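Local coordinates for protein caspase-3 (Porites astreoides, PDB 6WI4) that probably acts in coral apoptosis as a caspase, a cysteine protease that cuts target proteins after aspartate residues, at residues Y4-S9 with K224-F229; A14-N19 with I84-T89; Q60-I65 with G98-M103; T75-Y80 with C115-G120. All coordinates share one frame; numbering follows the deposited sequence.

Interaction 1 of 4, residues Y4-S9 with K224-F229; sequences YKMNKS and KELYFF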
loop_
_atom_site.group_PDB
_atom_site.type_symbol
_atom_site.label_atom_id
_atom_site.label_comp_id
_atom_site.label_asym_id
_atom_site.label_seq_id
_atom_site.Cartn_x
_atom_site.Cartn_y
_atom_site.Cartn_z
ATOM N N TYR A 4 7.437 -10.415 15.509
ATOM C CA TYR A 4 6.472 -9.502 16.116
ATOM C C TYR A 4 5.313 -10.269 16.743
ATOM O O TYR A 4 4.846 -11.272 16.199
ATOM C CB TYR A 4 5.906 -8.536 15.076
ATOM C CG TYR A 4 6.862 -7.457 14.634
ATOM C CD1 TYR A 4 7.212 -6.421 15.488
ATOM C CD2 TYR A 4 7.398 -7.469 13.347
ATOM C CE1 TYR A 4 8.090 -5.427 15.083
ATOM C CE2 TYR A 4 8.266 -6.468 12.931
ATOM C CZ TYR A 4 8.612 -5.469 13.795
ATOM O OH TYR A 4 9.480 -4.476 13.376
ATOM N N LYS A 5 4.828 -9.767 17.877
ATOM C CA LYS A 5 3.606 -10.302 18.464
ATOM C C LYS A 5 2.425 -10.046 17.538
ATOM O O LYS A 5 2.189 -8.915 17.115
ATOM C CB LYS A 5 3.352 -9.659 19.827
ATOM N N MET A 6 1.682 -11.107 17.220
ATOM C CA MET A 6 0.498 -11.013 16.369
ATOM C C MET A 6 -0.479 -12.082 16.865
ATOM O O MET A 6 -0.558 -13.186 16.325
ATOM C CB MET A 6 0.823 -11.209 14.889
ATOM C CG MET A 6 1.661 -10.101 14.263
ATOM S SD MET A 6 0.735 -8.579 13.999
ATOM C CE MET A 6 -0.126 -8.990 12.494
ATOM N N ASN A 7 -1.218 -11.748 17.925
ATOM C CA ASN A 7 -2.146 -12.718 18.493
ATOM C C ASN A 7 -3.510 -12.169 18.900
ATOM O O ASN A 7 -4.340 -12.953 19.371
ATOM C CB ASN A 7 -1.506 -13.424 19.708
ATOM C CG ASN A 7 -1.119 -12.466 20.822
ATOM O OD1 ASN A 7 -1.719 -11.415 21.005
ATOM N ND2 ASN A 7 -0.114 -12.850 21.595
ATOM N N LYS A 8 -3.784 -10.879 18.734
ATOM C CA LYS A 8 -5.091 -10.360 19.121
ATOM C C LYS A 8 -6.158 -10.798 18.121
ATOM O O LYS A 8 -5.895 -10.937 16.924
ATOM C CB LYS A 8 -5.053 -8.834 19.223
ATOM C CG LYS A 8 -4.153 -8.278 20.326
ATOM C CD LYS A 8 -4.463 -8.911 21.675
ATOM C CE LYS A 8 -3.732 -8.202 22.812
ATOM N NZ LYS A 8 -4.329 -6.876 23.139
ATOM N N SER A 9 -7.383 -11.018 18.627
ATOM C CA SER A 9 -8.478 -11.474 17.771
ATOM C C SER A 9 -8.733 -10.497 16.631
ATOM O O SER A 9 -9.010 -10.908 15.496
ATOM C CB SER A 9 -9.752 -11.650 18.600
ATOM O OG SER A 9 -9.517 -12.464 19.733
ATOM N N LYS A 224 12.020 -7.145 13.314
ATOM C CA LYS A 224 11.680 -8.545 13.499
ATOM C C LYS A 224 11.013 -9.038 12.226
ATOM O O LYS A 224 10.611 -8.243 11.373
ATOM C CB LYS A 224 10.740 -8.735 14.701
ATOM C CG LYS A 224 11.239 -8.122 15.999
ATOM C CD LYS A 224 10.209 -8.277 17.114
ATOM C CE LYS A 224 10.667 -7.582 18.375
ATOM N NZ LYS A 224 9.607 -7.613 19.429
ATOM N N GLU A 225 10.875 -10.360 12.108
ATOM C CA GLU A 225 10.028 -10.923 11.063
ATOM C C GLU A 225 8.563 -10.662 11.395
ATOM O O GLU A 225 8.147 -10.735 12.558
ATOM C CB GLU A 225 10.277 -12.424 10.908
ATOM C CG GLU A 225 11.406 -12.761 9.951
ATOM C CD GLU A 225 12.765 -12.609 10.590
ATOM O OE1 GLU A 225 13.098 -13.434 11.465
ATOM O OE2 GLU A 225 13.494 -11.662 10.220
ATOM N N LEU A 226 7.784 -10.338 10.373
ATOM C CA LEU A 226 6.350 -10.106 10.524
ATOM C C LEU A 226 5.633 -11.310 9.927
ATOM O O LEU A 226 5.499 -11.424 8.709
ATOM C CB LEU A 226 5.923 -8.806 9.849
ATOM C CG LEU A 226 4.589 -8.161 10.246
ATOM C CD1 LEU A 226 4.461 -6.800 9.577
ATOM C CD2 LEU A 226 3.401 -9.031 9.907
ATOM N N TYR A 227 5.176 -12.203 10.796
ATOM C CA TYR A 227 4.284 -13.290 10.423
ATOM C C TYR A 227 2.866 -12.919 10.829
ATOM O O TYR A 227 2.629 -12.544 11.980
ATOM C CB TYR A 227 4.680 -14.591 11.118
ATOM C CG TYR A 227 5.975 -15.219 10.662
ATOM C CD1 TYR A 227 6.005 -16.065 9.560
ATOM C CD2 TYR A 227 7.150 -15.001 11.356
ATOM C CE1 TYR A 227 7.182 -16.664 9.153
ATOM C CE2 TYR A 227 8.333 -15.598 10.956
ATOM C CZ TYR A 227 8.338 -16.424 9.854
ATOM O OH TYR A 227 9.512 -17.019 9.443
ATOM N N PHE A 228 1.928 -13.028 9.886
ATOM C CA PHE A 228 0.538 -12.729 10.213
ATOM C C PHE A 228 -0.093 -13.808 11.088
ATOM O O PHE A 228 -1.062 -13.518 11.797
ATOM C CB PHE A 228 -0.268 -12.514 8.925
ATOM C CG PHE A 228 0.034 -11.204 8.256
ATOM C CD1 PHE A 228 -0.470 -10.024 8.762
ATOM C CD2 PHE A 228 0.863 -11.154 7.149
ATOM C CE1 PHE A 228 -0.180 -8.811 8.164
ATOM C CE2 PHE A 228 1.162 -9.945 6.545
ATOM C CZ PHE A 228 0.648 -8.776 7.043
ATOM N N PHE A 229 0.453 -15.022 11.090
ATOM C CA PHE A 229 -0.064 -16.125 11.906
ATOM C C PHE A 229 1.119 -16.861 12.509
ATOM O O PHE A 229 1.456 -17.978 12.104
ATOM C CB PHE A 229 -0.948 -17.045 11.068
ATOM C CG PHE A 229 -2.136 -16.336 10.485
ATOM C CD1 PHE A 229 -3.284 -16.158 11.240
ATOM C CD2 PHE A 229 -2.088 -15.810 9.203
ATOM C CE1 PHE A 229 -4.381 -15.487 10.718
ATOM C CE2 PHE A 229 -3.190 -15.127 8.670
ATOM C CZ PHE A 229 -4.332 -14.968 9.432
HETATM O O HOH W 1 4.751 -11.595 13.540
HETATM O O HOH W 2 6.653 -7.870 19.239
#
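Y4 and L226 bring the two irregular backbones to within 5.6 Å of each other (CA to CA), and a nearly straight bond from Y4 N to E225 O, 3.1 Å and 167° at the hydrogen, joins them. One step on, a water donates to both Y4 O and Y227 O, bridging the two backbones. The Y4 ring lies across K224, whose CB sits over the ring centre, 3.8 Å from the centroid, in a CH-pi contact. Y4 CG stands anti to the carbonyl carbon (chi1 -73°); K224 CB covers one face of the ring and L226 CA lies at its edge, near the ring plane. The phenol oxygen is held elsewhere, by D146 and by R223 N. In this caspase domain the contact joins the two ends of the chain: the lead-in to strand 13-18 rests on the segment after strand 217-220. A second water accepts from K5 N and K224 NZ. Further along, M6 bends at both chi2 and chi3, and its CE reaches F228 CD1 at 3.9 Å, the two side chains lying side by side. L226 CD2 packs over the centre of the F228 ring, while helix 186-197 and M124 continue this apolar patch beyond the two segments.

Interaction 2 of 4, residues A14-N19 with I84-T89; sequences AVIINN and IFSILT
I17 and F85 meet where the terminal methyl CD1 of I17 lies 3.7 Å from the ring atom F85 CZ, the side chains crossing obliquely. They belong to two neighbouring parallel strands, only 8° apart in direction, at the heart of the six-stranded sheet of the caspase fold. On this face V15 CG1 touches the same ring near CD2, and I17 CG2 packs on I87 CD1; helix 62-73 covers the group. The F85 ring is carried here by CG standing anti to the backbone N (chi1 178°). The other face, toward helix 36-49, holds A14 against I84, CB to CB at 3.7 Å, followed by I16 beside S86 and N18 across L88.

S86 puts a hydroxyl among the apolar side chains of this face. Its OG sits between the backbone N and the carbonyl carbon (chi1 64°), from where it donates in plane to a lone pair of V15 O at 2.8 Å. The same oxygen also accepts from S86 N, so one residue grips it twice. An alanine here would probably leave V15 O with the S86 N bond alone and open a small gap beside I16 CG1, now 3.3 Å from OG. Elsewhere the strands are paired by V15 N to I84 O, I17 N to S86 O and L88 N to I17 O. N18 OD1 touches L88 CD1, while its amide group is hydrogen-bonded to T36, D37 and N58. At the C-terminal end N19 N donates to L88 O at 2.9 Å, and N19 CB rests 3.5 Å from T89 OG1, a hydroxyl hydrogen-bonded to Y97 O.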
loop_
_atom_site.group_PDB
_atom_site.type_symbol
_atom_site.label_atom_id
_atom_site.label_comp_id
_atom_site.label_asym_id
_atom_site.label_seq_id
_atom_site.Cartn_x
_atom_site.Cartn_y
_atom_site.Cartn_z
ATOM N N ALA A 14 -7.062 -1.532 9.518
ATOM C CA ALA A 14 -6.490 -1.474 8.176
ATOM C C ALA A 14 -7.296 -0.475 7.364
ATOM O O ALA A 14 -8.482 -0.698 7.107
ATOM C CB ALA A 14 -6.501 -2.848 7.501
ATOM N N VAL A 15 -6.665 0.608 6.971
ATOM C CA VAL A 15 -7.298 1.655 6.173
ATOM C C VAL A 15 -7.050 1.398 4.690
ATOM O O VAL A 15 -5.924 1.091 4.281
ATOM C CB VAL A 15 -6.755 3.040 6.568
ATOM C CG1 VAL A 15 -7.298 4.110 5.624
ATOM C CG2 VAL A 15 -7.081 3.346 8.022
ATOM N N ILE A 16 -8.095 1.549 3.875
ATOM C CA ILE A 16 -7.981 1.563 2.414
ATOM C C ILE A 16 -8.576 2.862 1.910
ATOM O O ILE A 16 -9.770 3.116 2.115
ATOM C CB ILE A 16 -8.704 0.377 1.760
ATOM C CG1 ILE A 16 -8.148 -0.943 2.277
ATOM C CG2 ILE A 16 -8.599 0.467 0.236
ATOM C CD1 ILE A 16 -9.026 -2.127 1.874
ATOM N N ILE A 17 -7.768 3.662 1.226
ATOM C CA ILE A 17 -8.234 4.865 0.550
ATOM C C ILE A 17 -8.163 4.600 -0.945
ATOM O O ILE A 17 -7.091 4.316 -1.485
ATOM C CB ILE A 17 -7.419 6.097 0.962
ATOM C CG1 ILE A 17 -7.655 6.382 2.455
ATOM C CG2 ILE A 17 -7.829 7.296 0.115
ATOM C CD1 ILE A 17 -6.696 7.393 3.054
ATOM N N ASN A 18 -9.313 4.664 -1.608
ATOM C CA ASN A 18 -9.469 4.255 -2.999
ATOM C C ASN A 18 -9.871 5.477 -3.819
ATOM O O ASN A 18 -11.042 5.872 -3.806
ATOM C CB ASN A 18 -10.523 3.158 -3.086
ATOM C CG ASN A 18 -10.783 2.713 -4.497
ATOM O OD1 ASN A 18 -9.869 2.282 -5.196
ATOM N ND2 ASN A 18 -12.041 2.817 -4.935
ATOM N N ASN A 19 -8.924 6.077 -4.540
ATOM C CA ASN A 19 -9.208 7.279 -5.320
ATOM C C ASN A 19 -9.342 6.915 -6.796
ATOM O O ASN A 19 -8.364 6.537 -7.455
ATOM C CB ASN A 19 -8.139 8.342 -5.066
ATOM C CG ASN A 19 -8.375 9.086 -3.765
ATOM O OD1 ASN A 19 -9.387 8.870 -3.088
ATOM N ND2 ASN A 19 -7.441 9.962 -3.397
ATOM N N ILE A 84 -2.318 -1.059 9.545
ATOM C CA ILE A 84 -2.170 -1.083 8.089
ATOM C C ILE A 84 -2.785 0.179 7.507
ATOM O O ILE A 84 -3.913 0.539 7.862
ATOM C CB ILE A 84 -2.837 -2.326 7.477
ATOM C CG1 ILE A 84 -2.030 -3.575 7.821
ATOM C CG2 ILE A 84 -3.024 -2.158 5.955
ATOM C CD1 ILE A 84 -2.682 -4.868 7.340
ATOM N N PHE A 85 -2.060 0.822 6.589
ATOM C CA PHE A 85 -2.575 1.931 5.793
ATOM C C PHE A 85 -2.298 1.642 4.325
ATOM O O PHE A 85 -1.165 1.319 3.964
ATOM C CB PHE A 85 -1.920 3.257 6.203
ATOM C CG PHE A 85 -2.365 4.432 5.389
ATOM C CD1 PHE A 85 -1.755 4.731 4.173
ATOM C CD2 PHE A 85 -3.366 5.263 5.852
ATOM C CE1 PHE A 85 -2.160 5.812 3.425
ATOM C CE2 PHE A 85 -3.775 6.358 5.100
ATOM C CZ PHE A 85 -3.163 6.632 3.896
ATOM N N SER A 86 -3.311 1.774 3.475
ATOM C CA SER A 86 -3.105 1.526 2.053
ATOM C C SER A 86 -3.820 2.599 1.250
ATOM O O SER A 86 -4.879 3.088 1.644
ATOM C CB SER A 86 -3.591 0.122 1.644
ATOM O OG SER A 86 -5.001 -0.013 1.824
ATOM N N ILE A 87 -3.229 2.978 0.125
ATOM C CA ILE A 87 -3.851 3.985 -0.720
ATOM C C ILE A 87 -3.639 3.618 -2.179
ATOM O O ILE A 87 -2.564 3.158 -2.576
ATOM C CB ILE A 87 -3.338 5.406 -0.398
ATOM C CG1 ILE A 87 -4.146 6.445 -1.187
ATOM C CG2 ILE A 87 -1.841 5.515 -0.632
ATOM C CD1 ILE A 87 -4.041 7.866 -0.610
ATOM N N LEU A 88 -4.695 3.800 -2.964
ATOM C CA LEU A 88 -4.746 3.491 -4.385
ATOM C C LEU A 88 -5.088 4.794 -5.091
ATOM O O LEU A 88 -6.210 5.292 -4.953
ATOM C CB LEU A 88 -5.803 2.414 -4.658
ATOM C CG LEU A 88 -5.916 1.278 -3.638
ATOM C CD1 LEU A 88 -7.190 0.475 -3.918
ATOM C CD2 LEU A 88 -4.688 0.374 -3.713
ATOM N N THR A 89 -4.132 5.371 -5.813
ATOM C CA THR A 89 -4.336 6.728 -6.323
ATOM C C THR A 89 -3.269 7.034 -7.371
ATOM O O THR A 89 -2.424 6.193 -7.690
ATOM C CB THR A 89 -4.322 7.747 -5.172
ATOM O OG1 THR A 89 -4.740 9.035 -5.651
ATOM C CG2 THR A 89 -2.941 7.866 -4.502
#

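Interaction 3 of 4, residues Q60-I65 with G98-M103; sequences QTRAEI and GTDGTM
The R62 guanidinium lies flat against G101, whose CA stands 3.6 Å above the plane over its centre, while D100 OD2 and T102 O take places at the edge. R62 NH1 donates to T102 O at 2.9 Å, the acceptor almost in the guanidinium plane. R62 NE reaches D100 OD2 at 3.2 Å, a weak bond within a salt bridge, and NH2 adds a longer, weak one; guanidinium and carboxylate are turned 76° apart. The bend at chi3 (-70°) places NE beside D100 OD2. A CB on G101 would clash with R62 CZ, and at this backbone conformation also with the carbonyl O of D100.

The motif is a helix start docked on a tight hairpin: T61 is the N-cap of helix 62-73 and forms a capping box with E64, while the connection between strands 95-98 and 101-104 supplies D100. The other carboxylate oxygen, D100 OD1, accepts from R62 N at 2.8 Å on its syn side, and a water links OD2 to A63 N. The carboxylate therefore meets the first turn of the helix, whose dipole would probably favour its negative charge. An alanine in place of R62 would probably leave D100 OD2 without its charged mate, T102 O without the NH1 donor and the G101 CA without its cover, although the R62 N bond would remain. Beside this cluster T99 N donates to Q60 O, and T61 CG2 approaches T99 OG1 to 3.3 Å. On the inner side, I65 CG2 packs against M103 SD at 4.0 Å, next to L108 of helix 105-110.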
loop_
_atom_site.group_PDB
_atom_site.type_symbol
_atom_site.label_atom_id
_atom_site.label_comp_id
_atom_site.label_asym_id
_atom_site.label_seq_id
_atom_site.Cartn_x
_atom_site.Cartn_y
_atom_site.Cartn_z
ATOM N N GLN A 60 -11.194 10.606 -1.802
ATOM C CA GLN A 60 -10.907 11.520 -0.701
ATOM C C GLN A 60 -9.991 12.651 -1.146
ATOM O O GLN A 60 -9.013 12.422 -1.861
ATOM C CB GLN A 60 -10.242 10.764 0.450
ATOM C CG GLN A 60 -11.103 9.631 0.987
ATOM C CD GLN A 60 -12.340 10.126 1.689
ATOM O OE1 GLN A 60 -12.261 10.709 2.769
ATOM N NE2 GLN A 60 -13.508 9.886 1.083
ATOM N N THR A 61 -10.310 13.871 -0.705
ATOM C CA THR A 61 -9.425 15.011 -0.911
ATOM C C THR A 61 -8.188 14.895 -0.030
ATOM O O THR A 61 -8.108 14.054 0.868
ATOM C CB THR A 61 -10.141 16.320 -0.580
ATOM O OG1 THR A 61 -10.508 16.316 0.807
ATOM C CG2 THR A 61 -11.374 16.488 -1.432
ATOM N N ARG A 62 -7.218 15.783 -0.272
ATOM C CA ARG A 62 -6.049 15.833 0.600
ATOM C C ARG A 62 -6.452 16.100 2.041
ATOM O O ARG A 62 -5.930 15.468 2.964
ATOM C CB ARG A 62 -5.079 16.904 0.118
ATOM C CG ARG A 62 -4.463 16.549 -1.207
ATOM C CD ARG A 62 -3.588 17.662 -1.706
ATOM N NE ARG A 62 -4.356 18.830 -2.113
ATOM C CZ ARG A 62 -3.805 19.916 -2.639
ATOM N NH1 ARG A 62 -2.492 19.956 -2.829
ATOM N NH2 ARG A 62 -4.559 20.952 -2.978
ATOM N N ALA A 63 -7.384 17.030 2.254
ATOM C CA ALA A 63 -7.795 17.347 3.615
ATOM C C ALA A 63 -8.456 16.149 4.278
ATOM O O ALA A 63 -8.246 15.892 5.471
ATOM C CB ALA A 63 -8.735 18.550 3.610
ATOM N N GLU A 64 -9.233 15.387 3.509
ATOM C CA GLU A 64 -9.879 14.204 4.061
ATOM C C GLU A 64 -8.869 13.106 4.361
ATOM O O GLU A 64 -8.998 12.412 5.375
ATOM C CB GLU A 64 -10.954 13.710 3.105
ATOM C CG GLU A 64 -12.164 14.646 3.095
ATOM C CD GLU A 64 -13.139 14.363 1.984
ATOM O OE1 GLU A 64 -12.724 13.867 0.913
ATOM O OE2 GLU A 64 -14.339 14.666 2.180
ATOM N N ILE A 65 -7.855 12.944 3.504
ATOM C CA ILE A 65 -6.793 11.979 3.789
ATOM C C ILE A 65 -6.090 12.352 5.088
ATOM O O ILE A 65 -5.856 11.502 5.955
ATOM C CB ILE A 65 -5.807 11.895 2.606
ATOM C CG1 ILE A 65 -6.498 11.321 1.370
ATOM C CG2 ILE A 65 -4.618 11.025 2.970
ATOM C CD1 ILE A 65 -5.668 11.433 0.105
ATOM N N GLY A 98 -4.515 13.351 -3.510
ATOM C CA GLY A 98 -5.921 13.433 -3.166
ATOM C C GLY A 98 -6.719 13.747 -4.420
ATOM O O GLY A 98 -6.168 13.994 -5.493
ATOM N N THR A 99 -8.046 13.758 -4.301
ATOM C CA THR A 99 -8.830 14.091 -5.486
ATOM C C THR A 99 -8.564 15.506 -5.968
ATOM O O THR A 99 -8.807 15.802 -7.142
ATOM C CB THR A 99 -10.324 13.929 -5.223
ATOM O OG1 THR A 99 -10.679 14.667 -4.053
ATOM C CG2 THR A 99 -10.672 12.466 -5.027
ATOM N N ASP A 100 -8.046 16.376 -5.100
ATOM C CA ASP A 100 -7.870 17.780 -5.435
ATOM C C ASP A 100 -6.426 18.190 -5.693
ATOM O O ASP A 100 -6.201 19.336 -6.099
ATOM C CB ASP A 100 -8.445 18.670 -4.319
ATOM C CG ASP A 100 -7.770 18.442 -2.982
ATOM O OD1 ASP A 100 -7.442 17.282 -2.671
ATOM O OD2 ASP A 100 -7.547 19.423 -2.240
ATOM N N GLY A 101 -5.450 17.319 -5.471
ATOM C CA GLY A 101 -4.065 17.704 -5.663
ATOM C C GLY A 101 -3.120 16.788 -4.906
ATOM O O GLY A 101 -3.525 15.773 -4.338
ATOM N N THR A 102 -1.856 17.196 -4.882
ATOM C CA THR A 102 -0.780 16.353 -4.381
ATOM C C THR A 102 -0.463 16.644 -2.921
ATOM O O THR A 102 -0.646 17.760 -2.426
ATOM C CB THR A 102 0.497 16.531 -5.208
ATOM O OG1 THR A 102 0.920 17.902 -5.147
ATOM C CG2 THR A 102 0.265 16.145 -6.645
ATOM N N MET A 103 0.035 15.620 -2.239
ATOM C CA MET A 103 0.607 15.775 -0.913
ATOM C C MET A 103 1.797 14.839 -0.785
ATOM O O MET A 103 1.870 13.807 -1.453
ATOM C CB MET A 103 -0.414 15.492 0.196
ATOM C CG MET A 103 -1.145 14.182 0.032
ATOM S SD MET A 103 -2.369 13.865 1.317
ATOM C CE MET A 103 -1.320 13.782 2.759
HETATM O O HOH W 3 -8.036 19.199 0.377
#

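Interaction 4 of 4, residues T75-Y80 with C115-G120; sequences TNHTPY and CTTLVG
H77 and L118 form the tight part of this contact: L118 CD1 lies over the centre of the imidazole, 3.9 Å from its centroid, in a CH-pi contact, while T75 CG2 takes the opposite face, offset toward the rim. L118 CD2 presses on H77 CB at 3.6 Å. T117 OG1 stands at the ring edge, near its plane, and C115 SG approaches H77 CD2 obliquely at 3.6 Å. The ring is thus enclosed on both faces and along part of its rim.

One hydrogen bond joins the segments: H77 N donates to T117 OG1 at 2.9 Å, with 159° at the hydrogen. T117 OG1 can face that amide because it lies between its own backbone N and carbonyl carbon (chi1 53°).

The outer side is looser. N76 and T78 are exposed, and their side-chain oxygens meet the methyl of T117, T117 CG2 lying 3.3 Å from T78 OG1 and 3.7 Å from N76 OD1. N76 OD1 serves mainly its own segment, accepting from T78 N in an Asx turn that overlaps the type I turn from H77 to Y80. These two loops precede strands 83-88 and 123-128 of the caspase sheet, so the contact joins the entrances to two adjacent strands. K121 NZ bonds to H77 O, Y80 O and T117 O, drawing carbonyls from both loops toward one amine. Deeper in, H77 NE2 bonds to M72 O at the end of helix 62-73; because a carbonyl can only accept, the imidazole probably carries a proton on NE2 and serves here as a buried donor.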
loop_
_atom_site.group_PDB
_atom_site.type_symbol
_atom_site.label_atom_id
_atom_site.label_comp_id
_atom_site.label_asym_id
_atom_site.label_seq_id
_atom_site.Cartn_x
_atom_site.Cartn_y
_atom_site.Cartn_z
ATOM N N THR A 75 -6.099 7.337 17.707
ATOM C CA THR A 75 -6.717 6.101 18.157
ATOM C C THR A 75 -5.858 5.446 19.232
ATOM O O THR A 75 -4.626 5.521 19.195
ATOM C CB THR A 75 -6.900 5.156 16.962
ATOM O OG1 THR A 75 -7.958 5.636 16.120
ATOM C CG2 THR A 75 -7.229 3.740 17.406
ATOM N N ASN A 76 -6.522 4.838 20.217
ATOM C CA ASN A 76 -5.848 4.005 21.212
ATOM C C ASN A 76 -5.559 2.643 20.596
ATOM O O ASN A 76 -6.472 1.833 20.402
ATOM C CB ASN A 76 -6.709 3.859 22.466
ATOM C CG ASN A 76 -6.168 2.805 23.414
ATOM O OD1 ASN A 76 -4.961 2.590 23.479
ATOM N ND2 ASN A 76 -7.059 2.141 24.155
ATOM N N HIS A 77 -4.289 2.391 20.277
ATOM C CA HIS A 77 -3.898 1.138 19.653
ATOM C C HIS A 77 -3.418 0.101 20.665
ATOM O O HIS A 77 -2.947 -0.964 20.262
ATOM C CB HIS A 77 -2.815 1.388 18.593
ATOM C CG HIS A 77 -3.285 2.196 17.421
ATOM N ND1 HIS A 77 -3.865 1.632 16.303
ATOM C CD2 HIS A 77 -3.250 3.529 17.192
ATOM C CE1 HIS A 77 -4.162 2.585 15.437
ATOM N NE2 HIS A 77 -3.794 3.745 15.951
ATOM N N THR A 78 -3.545 0.377 21.965
ATOM C CA THR A 78 -3.206 -0.628 22.971
ATOM C C THR A 78 -3.884 -1.984 22.754
ATOM O O THR A 78 -3.215 -3.011 22.958
ATOM C CB THR A 78 -3.519 -0.071 24.369
ATOM O OG1 THR A 78 -2.793 1.151 24.565
ATOM C CG2 THR A 78 -3.147 -1.073 25.464
ATOM N N PRO A 79 -5.155 -2.080 22.341
ATOM C CA PRO A 79 -5.734 -3.415 22.116
ATOM C C PRO A 79 -5.250 -4.101 20.848
ATOM O O PRO A 79 -5.648 -5.242 20.598
ATOM C CB PRO A 79 -7.245 -3.144 22.052
ATOM C CG PRO A 79 -7.366 -1.728 21.702
ATOM C CD PRO A 79 -6.187 -1.028 22.286
ATOM N N TYR A 80 -4.383 -3.464 20.065
ATOM C CA TYR A 80 -3.988 -3.972 18.761
ATOM C C TYR A 80 -2.513 -4.343 18.747
ATOM O O TYR A 80 -1.719 -3.868 19.561
ATOM C CB TYR A 80 -4.248 -2.934 17.666
ATOM C CG TYR A 80 -5.692 -2.506 17.554
ATOM C CD1 TYR A 80 -6.710 -3.442 17.512
ATOM C CD2 TYR A 80 -6.025 -1.163 17.492
ATOM C CE1 TYR A 80 -8.044 -3.043 17.404
ATOM C CE2 TYR A 80 -7.350 -0.755 17.393
ATOM C CZ TYR A 80 -8.341 -1.697 17.350
ATOM O OH TYR A 80 -9.655 -1.276 17.242
ATOM N N CYS A 115 2.999 8.111 17.620
ATOM C CA CYS A 115 1.746 7.562 18.130
ATOM C C CYS A 115 2.144 6.514 19.164
ATOM O O CYS A 115 2.601 5.420 18.823
ATOM C CB CYS A 115 0.896 7.005 16.989
ATOM S SG CYS A 115 -0.449 5.848 17.407
ATOM N N THR A 116 1.989 6.863 20.446
ATOM C CA THR A 116 2.655 6.114 21.509
ATOM C C THR A 116 2.177 4.670 21.577
ATOM O O THR A 116 2.967 3.764 21.880
ATOM C CB THR A 116 2.439 6.818 22.852
ATOM O OG1 THR A 116 1.040 6.855 23.148
ATOM C CG2 THR A 116 2.970 8.233 22.792
ATOM N N THR A 117 0.895 4.428 21.290
ATOM C CA THR A 117 0.351 3.085 21.422
ATOM C C THR A 117 0.678 2.188 20.232
ATOM O O THR A 117 0.277 1.022 20.235
ATOM C CB THR A 117 -1.166 3.133 21.644
ATOM O OG1 THR A 117 -1.797 3.917 20.623
ATOM C CG2 THR A 117 -1.475 3.744 23.009
ATOM N N LEU A 118 1.417 2.685 19.241
ATOM C CA LEU A 118 1.959 1.833 18.188
ATOM C C LEU A 118 3.463 1.634 18.300
ATOM O O LEU A 118 4.050 0.976 17.436
ATOM C CB LEU A 118 1.627 2.402 16.803
ATOM C CG LEU A 118 0.173 2.199 16.364
ATOM C CD1 LEU A 118 -0.086 2.905 15.043
ATOM C CD2 LEU A 118 -0.173 0.731 16.277
ATOM N N VAL A 119 4.115 2.195 19.319
ATOM C CA VAL A 119 5.555 1.990 19.454
ATOM C C VAL A 119 5.834 0.507 19.643
ATOM O O VAL A 119 5.160 -0.182 20.418
ATOM C CB VAL A 119 6.111 2.835 20.609
ATOM C CG1 VAL A 119 7.568 2.461 20.908
ATOM C CG2 VAL A 119 6.013 4.313 20.258
ATOM N N GLY A 120 6.818 -0.002 18.899
ATOM C CA GLY A 120 7.169 -1.401 18.933
ATOM C C GLY A 120 6.317 -2.289 18.059
ATOM O O GLY A 120 6.593 -3.490 17.966
#

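How the interactions relate
The four contacts fall into two groups. Interactions 2 and 3 are neighbours, their centres 12 Å apart, and meet where N19 OD1 lies 2.8 Å from Q60 N, with I87 CD1 and I65 CD1 4.0 Å apart. Interactions 1 and 4 also touch, their centres 15 Å apart and on the same side of the chain's centre; K8 NZ makes a weak bond to P79 O, and Y4 CE1 lies 3.8 Å from G120 O. Between the groups, interactions 1 and 3 have centres 32 Å apart, on opposite sides of the chain's centre. In caspases the catalytic histidine and cysteine follow the C-terminal ends of central parallel strands, which probably puts interaction 2 nearest the active site.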